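Rifamycin polyketide synthase (Amycolatopsis mediterranei, PDB 4LN9) probably removes water from a β-hydroxyacyl polyketide intermediate, through the dehydratase domain of the terminal module of the rifamycin assembly line. Local coordinates at residues 38-43 with 230-235; 52-57 with 117-122; 106-111 with 146-151. All blocks are in the same frame, centred on the assembly; numbering follows the deposited sequence.

Contact 1: 38-43 with 230-235; sequences HPLLGA and GRFGIH
F232 packs against H38, P39 and L40, joining the turn that leads into strand 41-47 to the loop before helix 236-251 in this double hotdog fold. From CB, the F232 side chain sets off with CG anti to the carbonyl carbon (chi1 -78°), which turns the ring toward 38-40. CD1 meets the imidazole of H38, 3.7 Å from its NE2. CE1, next round the ring, lies 3.6 Å from H38 CE1 and the same distance from L40 CD1, which reaches the phenyl at its edge. The two rings form an offset edge-to-face pair, the edge of F232 directed at the face of H38 with the planes at 83°. At the tip, CZ touches P39 CB at 3.7 Å, and on the far side of the ring CE2 meets P39 CG at 3.9 Å. That same P39 CG sits over one phenyl face, 3.8 Å from the centroid, in a CH-pi contact. R231 runs alongside the proline in the opposite sense, its CB and NH1 packing on P39 CG, which lies over one face of the guanidinium. A water near R231 NH2 and H38 O makes at best a doubtful bridge. E85 of helix 80-93 ties the two segments together, its carboxylate bonding H38 NE2 and the backbone N atoms of G233 and I234. The imidazole is gripped at its other nitrogen too: L40 N donates to H38 ND1 at 3.1 Å, nearly straight but tilted 25° out of the ring plane.

Contact 2: 52-57 with 117-122; sequences GLVFTS and RVQVAL
L53, F55 and S57 of strand 52-57 pair with L122, V120 and V118 of strand 117-122 as antiparallel hydrogen-bonded pairs, the segment axes 4.7 Å apart and their directions at 164°. V54-A121 and T56-Q119 are the intervening non-hydrogen-bonded pairs. Both bonds of the central pair, F55 N to V120 O and V120 N to F55 O, measure 2.9 Å and lie in the carbonyl planes. Toward S57 the geometry is less even: V118 N to S57 O is short at 2.7 Å and almost straight, whereas S57 N to V118 O is 3.0 Å and bent to 136°. Side chains alternate between two faces. On one, L53 and L122 run side by side; L53 CG occupies the position between backbone N and carbonyl carbon (chi1 57°), and CD1 approaches L122 CB at 3.6 Å. F55 meets V120 CB to CB at 3.9 Å, then carries its ring away from strand 117-122 onto R89, A90 and E93 of helix 80-93. On the other face V54 and Q119 cross obliquely, V54 CG2, anti to the backbone N, lying against Q119 CG; their 3.2 Å is unusually close for two carbons and carries no weight on its own. The extended Q119 chain continues to the second subunit, where NE2 bonds to Q46 O of that chain; T56 OG1 bonds to L31 O of the second subunit, both being features of this dimer. S57 OG instead bonds to L40 O within its own chain. Antiparallel strands packed round helix 80-93 fit the hotdog fold, in which the sheet wraps round its central helix.

Contact 3: 106-111 with 146-151; sequences APLVVP and LRHATG
H148 carries CG anti to its carbonyl carbon (chi1 -64°), which swings the imidazole toward A106 and L108, and the side chain of L108, with CG anti to the backbone N (chi1 172°), passes it at about a right angle. H148 ND1 donates to A106 O at 2.8 Å. The acceptor lies almost in the imidazole plane, yet the donor stands well above the carbonyl plane of A106, so the bond suits the ring better than the C=O. The same oxygen is approached by H148 CA at 3.5 Å. Over one face of the imidazole lies L108: its CB sits above the ring centre, and its CA makes a CH-pi contact 3.9 Å from the centroid. L146 C lies off toward the rim of the opposite face. P107 O comes within 3.2 Å of H148 CE1, and A106 CB rests 3.7 Å from R147 O. The second ring nitrogen, NE2, bonds to S137 OG of strand 131-139, so the imidazole is held at both nitrogens, with L108 over one face. R147, whose CB leaves away from 106-111, forms a salt bridge with E105. The loop 106-111, leaving strand 98-104, thus crosses beside the start of strand 146-154, which runs between strands 98-104 and 131-139; L108 reaches on to V118 of strand 116-122 and to V78.

Overall arrangement
Contacts 1 and 2 are largely buried; contact 3 is only partly so. Contact 2 is regular backbone pairing between two sheet neighbours, whereas contacts 1 and 3 bring a loop against another part of the fold and rely on side chains around a histidine: an aromatic and proline cluster in contact 1, a ring-to-carbonyl bond in contact 3. Contacts 1 and 2 meet directly, since strand 41-47 adjoins strand 52-59: G42 N lies 2.7 Å from T56 O. Contact 2 meets contact 3 through packing of V118 on L108, while contacts 1 and 3 stay about 8 Å apart at their nearest atoms. Contact 2 also reaches the second subunit; contact 3 touches no other chain.

Contact 1: 38-43 with 230-235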
loop_
_atom_site.group_PDB
_atom_site.type_symbol
_atom_site.label_atom_id
_atom_site.label_comp_id
_atom_site.label_asym_id
_atom_site.label_seq_id
_atom_site.Cartn_x
_atom_site.Cartn_y
_atom_site.Cartn_z
ATOM N N HIS A 38 1.214 -1.694 15.501
ATOM C CA HIS A 38 1.753 -0.409 15.937
ATOM C C HIS A 38 0.617 0.528 16.252
ATOM O O HIS A 38 -0.414 0.491 15.581
ATOM C CB HIS A 38 2.622 0.181 14.833
ATOM C CG HIS A 38 3.384 1.413 15.249
ATOM N ND1 HIS A 38 2.819 2.632 15.284
ATOM C CD2 HIS A 38 4.693 1.571 15.695
ATOM C CE1 HIS A 38 3.727 3.533 15.702
ATOM N NE2 HIS A 38 4.872 2.881 15.959
ATOM N N PRO A 39 0.755 1.349 17.309
ATOM C CA PRO A 39 -0.432 2.071 17.777
ATOM C C PRO A 39 -0.864 3.223 16.866
ATOM O O PRO A 39 -1.953 3.768 17.051
ATOM C CB PRO A 39 -0.010 2.611 19.152
ATOM C CG PRO A 39 1.194 1.816 19.543
ATOM C CD PRO A 39 1.881 1.460 18.260
ATOM N N LEU A 40 -0.007 3.632 15.933
ATOM C CA LEU A 40 -0.334 4.753 15.048
ATOM C C LEU A 40 -0.510 4.341 13.587
ATOM O O LEU A 40 -0.712 5.193 12.723
ATOM C CB LEU A 40 0.720 5.858 15.147
ATOM C CG LEU A 40 0.840 6.585 16.489
ATOM C CD1 LEU A 40 2.048 7.509 16.485
ATOM C CD2 LEU A 40 -0.434 7.358 16.798
ATOM N N LEU A 41 -0.203 3.081 13.291
ATOM C CA LEU A 41 -0.145 2.616 11.910
ATOM C C LEU A 41 -1.027 1.388 11.761
ATOM O O LEU A 41 -1.064 0.534 12.645
ATOM C CB LEU A 41 1.292 2.263 11.521
ATOM C CG LEU A 41 2.299 3.412 11.436
ATOM C CD1 LEU A 41 3.697 2.877 11.163
ATOM C CD2 LEU A 41 1.888 4.418 10.371
ATOM N N GLY A 42 -1.717 1.289 10.630
ATOM C CA GLY A 42 -2.690 0.223 10.427
ATOM C C GLY A 42 -2.110 -0.944 9.652
ATOM O O GLY A 42 -2.198 -2.092 10.086
ATOM N N ALA A 43 -1.599 -0.667 8.460
ATOM C CA ALA A 43 -1.148 -1.735 7.582
ATOM C C ALA A 43 0.187 -1.379 6.951
ATOM O O ALA A 43 0.585 -0.217 6.935
ATOM C CB ALA A 43 -2.189 -2.016 6.509
ATOM N N GLY A 230 4.708 0.702 25.643
ATOM C CA GLY A 230 5.350 -0.587 25.426
ATOM C C GLY A 230 5.254 -1.068 23.988
ATOM O O GLY A 230 6.028 -1.926 23.566
ATOM N N ARG A 231 4.294 -0.536 23.233
ATOM C CA ARG A 231 4.096 -0.966 21.845
ATOM C C ARG A 231 4.836 -0.095 20.822
ATOM O O ARG A 231 4.848 -0.408 19.631
ATOM C CB ARG A 231 2.606 -1.029 21.484
ATOM C CG ARG A 231 1.734 -1.828 22.440
ATOM C CD ARG A 231 0.292 -1.870 21.944
ATOM N NE ARG A 231 0.194 -2.419 20.592
ATOM C CZ ARG A 231 -0.592 -1.934 19.636
ATOM N NH1 ARG A 231 -1.355 -0.875 19.873
ATOM N NH2 ARG A 231 -0.627 -2.515 18.444
ATOM N N PHE A 232 5.349 1.048 21.273
ATOM C CA PHE A 232 6.104 1.956 20.406
ATOM C C PHE A 232 7.577 1.563 20.330
ATOM O O PHE A 232 8.100 0.914 21.235
ATOM C CB PHE A 232 5.991 3.396 20.909
ATOM C CG PHE A 232 4.694 4.063 20.558
ATOM C CD1 PHE A 232 4.435 4.460 19.258
ATOM C CD2 PHE A 232 3.775 4.379 21.544
ATOM C CE1 PHE A 232 3.257 5.107 18.936
ATOM C CE2 PHE A 232 2.604 5.046 21.234
ATOM C CZ PHE A 232 2.340 5.402 19.926
ATOM N N GLY A 233 8.263 2.039 19.296
ATOM C CA GLY A 233 9.713 2.165 19.344
ATOM C C GLY A 233 10.128 3.080 20.479
ATOM O O GLY A 233 10.734 2.642 21.457
ATOM N N ILE A 234 9.681 4.330 20.403
ATOM C CA ILE A 234 9.621 5.195 21.574
ATOM C C ILE A 234 8.347 6.041 21.537
ATOM O O ILE A 234 7.962 6.540 20.479
ATOM C CB ILE A 234 10.858 6.115 21.653
ATOM C CG1 ILE A 234 10.873 6.894 22.970
ATOM C CG2 ILE A 234 10.905 7.056 20.458
ATOM C CD1 ILE A 234 12.194 7.565 23.269
ATOM N N HIS A 235 7.605 6.053 22.640
ATOM C CA HIS A 235 6.367 6.828 22.694
ATOM C C HIS A 235 6.627 8.284 22.394
ATOM O O HIS A 235 7.582 8.863 22.922
ATOM C CB HIS A 235 5.670 6.659 24.045
ATOM C CG HIS A 235 4.274 7.241 24.090
ATOM N ND1 HIS A 235 4.024 8.534 23.819
ATOM C CD2 HIS A 235 3.046 6.660 24.403
ATOM C CE1 HIS A 235 2.704 8.770 23.931
ATOM N NE2 HIS A 235 2.110 7.629 24.317
HETATM O O HOH W 1 -2.108 -2.296 16.488
#

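Contact 2: 52-57 with 117-122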
loop_
_atom_site.group_PDB
_atom_site.type_symbol
_atom_site.label_atom_id
_atom_site.label_comp_id
_atom_site.label_asym_id
_atom_site.label_seq_id
_atom_site.Cartn_x
_atom_site.Cartn_y
_atom_site.Cartn_z
ATOM N N GLY A 52 10.206 -0.820 -2.611
ATOM C CA GLY A 52 9.868 0.066 -1.508
ATOM C C GLY A 52 8.839 -0.585 -0.612
ATOM O O GLY A 52 8.566 -1.780 -0.731
ATOM N N LEU A 53 8.221 0.213 0.244
ATOM C CA LEU A 53 7.055 -0.245 0.970
ATOM C C LEU A 53 6.288 0.951 1.486
ATOM O O LEU A 53 6.727 2.094 1.353
ATOM C CB LEU A 53 7.461 -1.154 2.132
ATOM C CG LEU A 53 8.424 -0.569 3.167
ATOM C CD1 LEU A 53 7.726 0.466 4.040
ATOM C CD2 LEU A 53 9.022 -1.678 4.019
ATOM N N VAL A 54 5.065 0.694 1.924
ATOM C CA VAL A 54 4.201 1.764 2.353
ATOM C C VAL A 54 3.392 1.350 3.572
ATOM O O VAL A 54 3.010 0.185 3.713
ATOM C CB VAL A 54 3.278 2.231 1.214
ATOM C CG1 VAL A 54 2.209 1.189 0.930
ATOM C CG2 VAL A 54 2.649 3.572 1.561
ATOM N N PHE A 55 3.399 2.233 4.567
ATOM C CA PHE A 55 2.557 2.085 5.741
ATOM C C PHE A 55 1.331 2.973 5.596
ATOM O O PHE A 55 1.462 4.172 5.347
ATOM C CB PHE A 55 3.332 2.503 6.990
ATOM C CG PHE A 55 4.325 1.482 7.452
ATOM C CD1 PHE A 55 5.560 1.369 6.837
ATOM C CD2 PHE A 55 3.998 0.588 8.459
ATOM C CE1 PHE A 55 6.470 0.417 7.249
ATOM C CE2 PHE A 55 4.898 -0.374 8.869
ATOM C CZ PHE A 55 6.144 -0.449 8.274
ATOM N N THR A 56 0.182 2.440 6.002
ATOM C CA THR A 56 -1.066 3.197 5.984
ATOM C C THR A 56 -1.699 3.283 7.369
ATOM O O THR A 56 -1.644 2.333 8.152
ATOM C CB THR A 56 -2.091 2.588 5.008
ATOM O OG1 THR A 56 -2.405 1.250 5.414
ATOM C CG2 THR A 56 -1.537 2.567 3.592
ATOM N N SER A 57 -2.418 4.377 7.599
ATOM C CA SER A 57 -3.045 4.644 8.886
ATOM C C SER A 57 -4.230 5.590 8.717
ATOM O O SER A 57 -4.278 6.383 7.777
ATOM C CB SER A 57 -2.025 5.245 9.855
ATOM O OG SER A 57 -2.667 5.858 10.959
ATOM N N ARG A 117 -6.276 10.401 6.830
ATOM C CA ARG A 117 -5.541 9.253 6.321
ATOM C C ARG A 117 -4.057 9.596 6.313
ATOM O O ARG A 117 -3.683 10.722 5.989
ATOM C CB ARG A 117 -6.011 8.920 4.904
ATOM C CG ARG A 117 -5.335 7.705 4.294
ATOM C CD ARG A 117 -5.965 7.335 2.960
ATOM N NE ARG A 117 -7.270 6.704 3.129
ATOM C CZ ARG A 117 -8.143 6.523 2.145
ATOM N NH1 ARG A 117 -7.862 6.949 0.922
ATOM N NH2 ARG A 117 -9.309 5.939 2.389
ATOM N N VAL A 118 -3.230 8.690 6.831
ATOM C CA VAL A 118 -1.793 8.940 6.894
ATOM C C VAL A 118 -1.007 7.885 6.131
ATOM O O VAL A 118 -1.404 6.722 6.069
ATOM C CB VAL A 118 -1.279 9.009 8.346
ATOM C CG1 VAL A 118 0.227 9.228 8.363
ATOM C CG2 VAL A 118 -1.991 10.117 9.106
ATOM N N GLN A 119 0.075 8.307 5.493
ATOM C CA GLN A 119 0.895 7.371 4.754
ATOM C C GLN A 119 2.377 7.606 4.990
ATOM O O GLN A 119 2.853 8.738 4.935
ATOM C CB GLN A 119 0.573 7.435 3.265
ATOM C CG GLN A 119 1.175 6.284 2.480
ATOM C CD GLN A 119 0.799 6.327 1.017
ATOM O OE1 GLN A 119 1.652 6.527 0.153
ATOM N NE2 GLN A 119 -0.473 6.079 0.724
ATOM N N VAL A 120 3.099 6.532 5.297
ATOM C CA VAL A 120 4.550 6.597 5.353
ATOM C C VAL A 120 5.140 5.832 4.184
ATOM O O VAL A 120 4.918 4.630 4.041
ATOM C CB VAL A 120 5.097 6.012 6.667
ATOM C CG1 VAL A 120 6.571 6.352 6.826
ATOM C CG2 VAL A 120 4.293 6.534 7.849
ATOM N N ALA A 121 5.815 6.554 3.298
ATOM C CA ALA A 121 6.355 5.951 2.092
ATOM C C ALA A 121 7.867 5.797 2.177
ATOM O O ALA A 121 8.600 6.782 2.281
ATOM C CB ALA A 121 5.964 6.761 0.865
ATOM N N LEU A 122 8.323 4.563 1.997
ATOM C CA LEU A 122 9.739 4.232 2.048
ATOM C C LEU A 122 10.211 3.828 0.657
ATOM O O LEU A 122 9.700 2.871 0.076
ATOM C CB LEU A 122 9.970 3.076 3.024
ATOM C CG LEU A 122 11.412 2.828 3.469
ATOM C CD1 LEU A 122 11.964 4.045 4.196
ATOM C CD2 LEU A 122 11.493 1.592 4.352
#

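Contact 3: 106-111 with 146-151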
loop_
_atom_site.group_PDB
_atom_site.type_symbol
_atom_site.label_atom_id
_atom_site.label_comp_id
_atom_site.label_asym_id
_atom_site.label_seq_id
_atom_site.Cartn_x
_atom_site.Cartn_y
_atom_site.Cartn_z
ATOM N N ALA A 106 5.382 20.564 7.248
ATOM C CA ALA A 106 4.045 21.099 7.466
ATOM C C ALA A 106 3.342 20.270 8.535
ATOM O O ALA A 106 3.429 19.042 8.526
ATOM C CB ALA A 106 3.246 21.076 6.167
ATOM N N PRO A 107 2.650 20.939 9.469
ATOM C CA PRO A 107 2.004 20.260 10.592
ATOM C C PRO A 107 0.988 19.210 10.142
ATOM O O PRO A 107 0.198 19.461 9.232
ATOM C CB PRO A 107 1.297 21.400 11.325
ATOM C CG PRO A 107 2.121 22.603 11.015
ATOM C CD PRO A 107 2.590 22.406 9.601
ATOM N N LEU A 108 1.046 18.029 10.751
ATOM C CA LEU A 108 0.033 16.999 10.539
ATOM C C LEU A 108 -1.153 17.218 11.475
ATOM O O LEU A 108 -1.164 16.730 12.606
ATOM C CB LEU A 108 0.642 15.604 10.746
ATOM C CG LEU A 108 -0.259 14.362 10.768
ATOM C CD1 LEU A 108 -1.470 14.526 9.853
ATOM C CD2 LEU A 108 0.537 13.119 10.392
ATOM N N VAL A 109 -2.076 18.078 11.051
ATOM C CA VAL A 109 -3.227 18.438 11.870
ATOM C C VAL A 109 -4.180 17.257 12.009
ATOM O O VAL A 109 -4.526 16.611 11.021
ATOM C CB VAL A 109 -3.998 19.623 11.260
ATOM C CG1 VAL A 109 -5.291 19.863 12.023
ATOM C CG2 VAL A 109 -3.131 20.872 11.255
ATOM N N VAL A 110 -4.554 16.940 13.245
ATOM C CA VAL A 110 -5.636 15.990 13.481
ATOM C C VAL A 110 -6.941 16.748 13.685
ATOM O O VAL A 110 -6.999 17.680 14.488
ATOM C CB VAL A 110 -5.363 15.110 14.717
ATOM C CG1 VAL A 110 -6.415 14.015 14.831
ATOM C CG2 VAL A 110 -3.968 14.509 14.644
ATOM N N PRO A 111 -7.956 16.433 12.867
ATOM C CA PRO A 111 -9.239 17.136 12.890
ATOM C C PRO A 111 -10.051 16.815 14.146
ATOM O O PRO A 111 -10.112 15.659 14.561
ATOM C CB PRO A 111 -9.953 16.601 11.645
ATOM C CG PRO A 111 -9.341 15.264 11.400
ATOM C CD PRO A 111 -7.909 15.386 11.831
ATOM N N LEU A 146 -1.084 15.958 1.468
ATOM C CA LEU A 146 -0.163 16.978 1.966
ATOM C C LEU A 146 1.090 16.272 2.496
ATOM O O LEU A 146 0.986 15.202 3.095
ATOM C CB LEU A 146 -0.854 17.754 3.096
ATOM C CG LEU A 146 -0.272 19.030 3.717
ATOM C CD1 LEU A 146 0.232 19.993 2.650
ATOM C CD2 LEU A 146 -1.322 19.698 4.598
ATOM N N ARG A 147 2.274 16.754 2.113
ATOM C CA ARG A 147 3.498 16.174 2.664
ATOM C C ARG A 147 3.907 16.849 3.962
ATOM O O ARG A 147 3.905 18.075 4.065
ATOM C CB ARG A 147 4.652 16.205 1.661
ATOM C CG ARG A 147 5.809 15.308 2.074
ATOM C CD ARG A 147 6.829 15.141 0.960
ATOM N NE ARG A 147 7.660 16.330 0.817
ATOM C CZ ARG A 147 8.674 16.430 -0.034
ATOM N NH1 ARG A 147 9.008 15.397 -0.794
ATOM N NH2 ARG A 147 9.366 17.559 -0.115
ATOM N N HIS A 148 4.302 16.045 4.945
ATOM C CA HIS A 148 4.574 16.575 6.275
ATOM C C HIS A 148 6.020 16.482 6.632
ATOM O O HIS A 148 6.504 17.209 7.500
ATOM C CB HIS A 148 3.740 15.851 7.310
ATOM C CG HIS A 148 2.263 16.050 7.132
ATOM N ND1 HIS A 148 1.671 17.242 7.331
ATOM C CD2 HIS A 148 1.292 15.219 6.578
ATOM C CE1 HIS A 148 0.368 17.153 7.009
ATOM N NE2 HIS A 148 0.134 15.909 6.563
ATOM N N ALA A 149 6.696 15.499 6.056
ATOM C CA ALA A 149 8.097 15.283 6.354
ATOM C C ALA A 149 8.737 14.470 5.247
ATOM O O ALA A 149 8.099 13.606 4.645
ATOM C CB ALA A 149 8.251 14.577 7.691
ATOM N N THR A 150 10.017 14.723 5.015
ATOM C CA THR A 150 10.770 13.980 4.022
ATOM C C THR A 150 12.186 13.780 4.546
ATOM O O THR A 150 12.714 14.641 5.251
ATOM C CB THR A 150 10.806 14.735 2.677
ATOM O OG1 THR A 150 11.484 13.943 1.695
ATOM C CG2 THR A 150 11.516 16.072 2.829
ATOM N N GLY A 151 12.722 12.579 4.368
ATOM C CA GLY A 151 14.019 12.259 4.946
ATOM C C GLY A 151 14.699 11.033 4.371
ATOM O O GLY A 151 14.372 10.576 3.276
#